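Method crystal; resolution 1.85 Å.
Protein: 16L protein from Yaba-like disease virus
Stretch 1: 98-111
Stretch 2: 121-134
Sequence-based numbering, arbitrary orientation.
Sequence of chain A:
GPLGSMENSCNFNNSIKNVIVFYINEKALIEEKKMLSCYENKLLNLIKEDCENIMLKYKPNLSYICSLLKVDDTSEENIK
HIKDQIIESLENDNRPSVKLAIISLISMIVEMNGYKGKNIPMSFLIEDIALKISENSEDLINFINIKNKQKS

Stretch 1, residues 98-111: VKLAIISLISMIVE
Stretch 2 (121-134) PMSFLIEDIALKIS

A buried lysine supplies the one hydrogen bond in an otherwise apolar contact between two helices: K99 NZ donates to the backbone carbonyl I133 O at 3.0 Å. The K99 side chain starts toward the partner helix and is almost fully extended (chi1 -72°, m; chi2, chi3 and chi4 all t), so its amine reaches I133, near the C-terminal limit of the second stretch. The methylene part of the same side chain lies against the isoleucine, with K99 CB 3.9 Å from I133 CG2; one residue thus offers both a polar tip and an apolar stem to I133.

Both stretches are helical, with phi from about -50° to -76° and psi mostly between -30° and -50°; psi is -13° at S134. Regular i to i+4 hydrogen bonds run through each, from I102 N to V98 O (2.9 Å) up to E111 N to S107 O (2.9 Å), and from L125 N to P121 O (2.9 Å) up to S134 N to A130 O (3.0 Å). The helices run nearly antiparallel, at 166° between their N-to-C directions, and their axes approach to 10.7 Å. The register pairs K99 with I133 (CA to CA 6.1 Å), I103 with A130 (8.4 Å), I106 with I126 (7.6 Å) and V110 with M122 (8.7 Å). The contact buries 482 Å² in total, and I133 is the residue most covered by the opposing stretch.

Next to the lysine, I133 CD1 approaches I103 CG1 at 3.8 Å and I102 CG2 at 4.0 Å. I103 leaves its backbone sideways, but its end comes nearer to the partner. One turn back along the second helix, I129 points toward the first and places CG2 3.5 Å from I106 CD1 and 4.0 Å from I102 CG2. I106, also directed toward its partner, reaches I126 more loosely, CG2 to CG1 4.4 Å. All the isoleucines in the contact, I102, I103, I106, I109, I126, I129 and I133, share chi1 m and chi2 t.

At the other end of the contact M122, which is unbranched, points toward the first helix. Its t, p, t conformation (-172°, 57°, -173°) carries the terminal methyl to the first helix, where M122 CE lies 3.6 Å from V110 CG2 and 3.7 Å from I109 CG2. V110, with chi1 155° (t), also sets CG2 4.2 Å from I126 CD1. L125 points toward the first helix, but L125 CD2 stays 4.9 Å from I106 CG2.

Two serines bond back to their own helices: S107 OG donates to I103 O (3.2 Å), and S134 OG, with chi1 p, donates to L131 O (2.5 Å). Neither takes part in the contact; the K99 amine makes the only hydrogen bond between the two stretches.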

# COMPACT_ATOMS: atom_id res chain seq x y z
N VAL A 98 -2.93 -5.85 6.59
CA VAL A 98 -3.73 -5.37 5.46
C VAL A 98 -3.07 -4.16 4.82
O VAL A 98 -3.05 -4.03 3.59
CB VAL A 98 -5.17 -5.05 5.92
CG1 VAL A 98 -5.96 -4.41 4.80
CG2 VAL A 98 -5.85 -6.32 6.39
N LYS A 99 -2.56 -3.24 5.63
CA LYS A 99 -1.92 -2.05 5.08
C LYS A 99 -0.74 -2.43 4.20
O LYS A 99 -0.55 -1.85 3.13
CB LYS A 99 -1.49 -1.12 6.21
CG LYS A 99 -2.66 -0.43 6.89
CD LYS A 99 -2.23 0.39 8.09
CE LYS A 99 -3.41 1.16 8.71
NZ LYS A 99 -2.99 2.13 9.78
N LEU A 100 0.04 -3.41 4.63
CA LEU A 100 1.16 -3.86 3.80
C LEU A 100 0.66 -4.42 2.48
O LEU A 100 1.19 -4.08 1.42
CB LEU A 100 1.98 -4.89 4.55
CG LEU A 100 2.75 -4.34 5.76
CD1 LEU A 100 3.43 -5.47 6.47
CD2 LEU A 100 3.80 -3.30 5.32
N ALA A 101 -0.39 -5.24 2.53
CA ALA A 101 -0.95 -5.77 1.29
C ALA A 101 -1.41 -4.65 0.37
O ALA A 101 -1.24 -4.73 -0.85
CB ALA A 101 -2.10 -6.72 1.59
N ILE A 102 -2.00 -3.59 0.94
CA ILE A 102 -2.48 -2.50 0.10
C ILE A 102 -1.31 -1.75 -0.54
O ILE A 102 -1.40 -1.30 -1.69
CB ILE A 102 -3.40 -1.57 0.90
CG1 ILE A 102 -4.73 -2.29 1.16
CG2 ILE A 102 -3.64 -0.27 0.15
CD1 ILE A 102 -5.65 -1.56 2.13
N ILE A 103 -0.20 -1.60 0.17
CA ILE A 103 0.96 -0.97 -0.46
C ILE A 103 1.40 -1.78 -1.66
O ILE A 103 1.70 -1.24 -2.73
CB ILE A 103 2.11 -0.79 0.56
CG1 ILE A 103 1.66 0.17 1.66
CG2 ILE A 103 3.39 -0.27 -0.14
CD1 ILE A 103 2.61 0.22 2.85
N SER A 104 1.42 -3.11 -1.52
CA SER A 104 1.76 -3.95 -2.66
C SER A 104 0.74 -3.79 -3.79
O SER A 104 1.10 -3.80 -4.97
CB SER A 104 1.84 -5.42 -2.24
OG SER A 104 2.84 -5.61 -1.26
N LEU A 105 -0.54 -3.67 -3.44
CA LEU A 105 -1.57 -3.48 -4.45
C LEU A 105 -1.33 -2.20 -5.24
O LEU A 105 -1.40 -2.19 -6.48
CB LEU A 105 -2.95 -3.45 -3.78
CG LEU A 105 -4.11 -3.13 -4.71
CD1 LEU A 105 -4.30 -4.22 -5.76
CD2 LEU A 105 -5.36 -2.92 -3.89
N ILE A 106 -1.04 -1.10 -4.55
CA ILE A 106 -0.76 0.17 -5.23
C ILE A 106 0.44 0.02 -6.15
O ILE A 106 0.44 0.53 -7.28
CB ILE A 106 -0.52 1.30 -4.20
CG1 ILE A 106 -1.75 1.49 -3.31
CG2 ILE A 106 -0.21 2.64 -4.89
CD1 ILE A 106 -1.41 2.19 -2.05
N SER A 107 1.47 -0.69 -5.69
CA SER A 107 2.64 -0.91 -6.56
C SER A 107 2.23 -1.56 -7.87
O SER A 107 2.66 -1.14 -8.95
CB SER A 107 3.68 -1.77 -5.84
OG SER A 107 4.20 -1.09 -4.72
N MET A 108 1.40 -2.60 -7.79
CA MET A 108 0.94 -3.25 -9.01
C MET A 108 0.09 -2.31 -9.85
O MET A 108 0.24 -2.28 -11.08
CB MET A 108 0.14 -4.50 -8.68
CG MET A 108 -0.37 -5.19 -9.94
SD MET A 108 -1.27 -6.68 -9.55
CE MET A 108 0.15 -7.69 -9.12
N ILE A 109 -0.83 -1.56 -9.23
CA ILE A 109 -1.66 -0.63 -10.00
C ILE A 109 -0.77 0.29 -10.82
O ILE A 109 -0.98 0.49 -12.02
CB ILE A 109 -2.58 0.17 -9.07
CG1 ILE A 109 -3.57 -0.77 -8.38
CG2 ILE A 109 -3.36 1.24 -9.86
CD1 ILE A 109 -4.43 -0.11 -7.32
N VAL A 110 0.26 0.84 -10.17
CA VAL A 110 1.15 1.78 -10.84
C VAL A 110 1.92 1.09 -11.95
O VAL A 110 2.10 1.64 -13.05
CB VAL A 110 2.09 2.41 -9.79
CG1 VAL A 110 3.37 2.90 -10.38
CG2 VAL A 110 1.36 3.55 -9.05
N GLU A 111 2.39 -0.14 -11.69
CA GLU A 111 3.13 -0.87 -12.72
C GLU A 111 2.23 -1.24 -13.89
O GLU A 111 2.70 -1.32 -15.03
CB GLU A 111 3.76 -2.12 -12.11
CG GLU A 111 4.93 -1.82 -11.16
CD GLU A 111 5.56 -3.08 -10.58
OE1 GLU A 111 4.97 -4.17 -10.74
OE2 GLU A 111 6.64 -2.97 -9.96
N PRO A 121 -4.58 13.05 -10.89
CA PRO A 121 -5.48 12.24 -10.05
C PRO A 121 -4.82 11.00 -9.46
O PRO A 121 -5.09 10.66 -8.31
CB PRO A 121 -6.61 11.88 -11.02
CG PRO A 121 -6.63 13.02 -11.99
CD PRO A 121 -5.20 13.43 -12.17
N MET A 122 -3.95 10.33 -10.22
CA MET A 122 -3.26 9.17 -9.68
C MET A 122 -2.28 9.57 -8.59
O MET A 122 -2.17 8.89 -7.57
CB MET A 122 -2.55 8.42 -10.81
CG MET A 122 -1.94 7.08 -10.40
SD MET A 122 -3.16 5.94 -9.70
CE MET A 122 -2.10 4.61 -9.16
N SER A 123 -1.56 10.68 -8.78
CA SER A 123 -0.68 11.14 -7.71
C SER A 123 -1.45 11.37 -6.42
O SER A 123 -0.96 11.07 -5.33
CB SER A 123 0.04 12.43 -8.13
OG SER A 123 -0.86 13.53 -8.11
N PHE A 124 -2.66 11.93 -6.52
CA PHE A 124 -3.44 12.19 -5.31
C PHE A 124 -4.00 10.90 -4.73
O PHE A 124 -4.16 10.79 -3.51
CB PHE A 124 -4.59 13.16 -5.61
CG PHE A 124 -4.14 14.58 -5.86
CD1 PHE A 124 -2.99 15.09 -5.26
CD2 PHE A 124 -4.88 15.42 -6.69
CE1 PHE A 124 -2.59 16.40 -5.50
CE2 PHE A 124 -4.49 16.72 -6.92
CZ PHE A 124 -3.34 17.21 -6.33
N LEU A 125 -4.32 9.92 -5.58
CA LEU A 125 -4.66 8.60 -5.08
C LEU A 125 -3.54 8.05 -4.22
O LEU A 125 -3.77 7.48 -3.14
CB LEU A 125 -4.92 7.65 -6.25
CG LEU A 125 -5.36 6.24 -5.85
CD1 LEU A 125 -6.29 5.65 -6.92
CD2 LEU A 125 -4.18 5.33 -5.63
N ILE A 126 -2.30 8.20 -4.68
CA ILE A 126 -1.18 7.68 -3.91
C ILE A 126 -1.07 8.45 -2.59
O ILE A 126 -0.92 7.86 -1.52
CB ILE A 126 0.12 7.77 -4.72
CG1 ILE A 126 0.02 6.88 -5.96
CG2 ILE A 126 1.31 7.37 -3.84
CD1 ILE A 126 1.10 7.18 -7.02
N GLU A 127 -1.15 9.78 -2.67
CA GLU A 127 -1.12 10.61 -1.47
C GLU A 127 -2.23 10.23 -0.50
O GLU A 127 -2.00 10.01 0.69
CB GLU A 127 -1.25 12.08 -1.86
CG GLU A 127 0.03 12.70 -2.39
CD GLU A 127 0.99 13.06 -1.28
OE1 GLU A 127 0.54 13.13 -0.11
OE2 GLU A 127 2.18 13.28 -1.58
N ASP A 128 -3.47 10.16 -1.01
CA ASP A 128 -4.62 9.92 -0.15
C ASP A 128 -4.52 8.57 0.56
O ASP A 128 -4.76 8.48 1.77
CB ASP A 128 -5.90 9.99 -0.97
CG ASP A 128 -6.22 11.39 -1.43
OD1 ASP A 128 -5.76 12.35 -0.78
OD2 ASP A 128 -6.95 11.54 -2.44
N ILE A 129 -4.17 7.52 -0.17
CA ILE A 129 -4.07 6.20 0.45
C ILE A 129 -2.87 6.13 1.39
O ILE A 129 -2.93 5.47 2.44
CB ILE A 129 -4.02 5.10 -0.63
CG1 ILE A 129 -5.31 5.11 -1.44
CG2 ILE A 129 -3.82 3.73 0.03
CD1 ILE A 129 -5.31 4.13 -2.59
N ALA A 130 -1.77 6.81 1.05
CA ALA A 130 -0.66 6.89 1.99
C ALA A 130 -1.10 7.56 3.29
O ALA A 130 -0.70 7.14 4.38
CB ALA A 130 0.51 7.66 1.36
N LEU A 131 -1.93 8.60 3.18
CA LEU A 131 -2.42 9.28 4.37
C LEU A 131 -3.22 8.34 5.25
O LEU A 131 -3.01 8.26 6.46
CB LEU A 131 -3.28 10.48 3.98
CG LEU A 131 -2.56 11.77 3.62
CD1 LEU A 131 -3.56 12.78 3.09
CD2 LEU A 131 -1.82 12.33 4.82
N LYS A 132 -4.15 7.60 4.64
CA LYS A 132 -4.99 6.69 5.41
C LYS A 132 -4.17 5.55 6.00
O LYS A 132 -4.44 5.10 7.12
CB LYS A 132 -6.11 6.14 4.55
CG LYS A 132 -7.21 7.12 4.24
CD LYS A 132 -7.95 7.62 5.48
CE LYS A 132 -8.71 6.50 6.15
NZ LYS A 132 -9.54 7.01 7.28
N ILE A 133 -3.19 5.04 5.25
CA ILE A 133 -2.36 3.98 5.81
C ILE A 133 -1.57 4.50 7.00
O ILE A 133 -1.32 3.76 7.97
CB ILE A 133 -1.44 3.39 4.72
CG1 ILE A 133 -2.29 2.63 3.69
CG2 ILE A 133 -0.40 2.48 5.34
CD1 ILE A 133 -1.49 2.15 2.47
N SER A 134 -1.19 5.77 6.97
CA SER A 134 -0.34 6.36 8.00
C SER A 134 -1.09 6.64 9.30
O SER A 134 -0.44 6.90 10.32
CB SER A 134 0.30 7.65 7.49
OG SER A 134 -0.67 8.68 7.35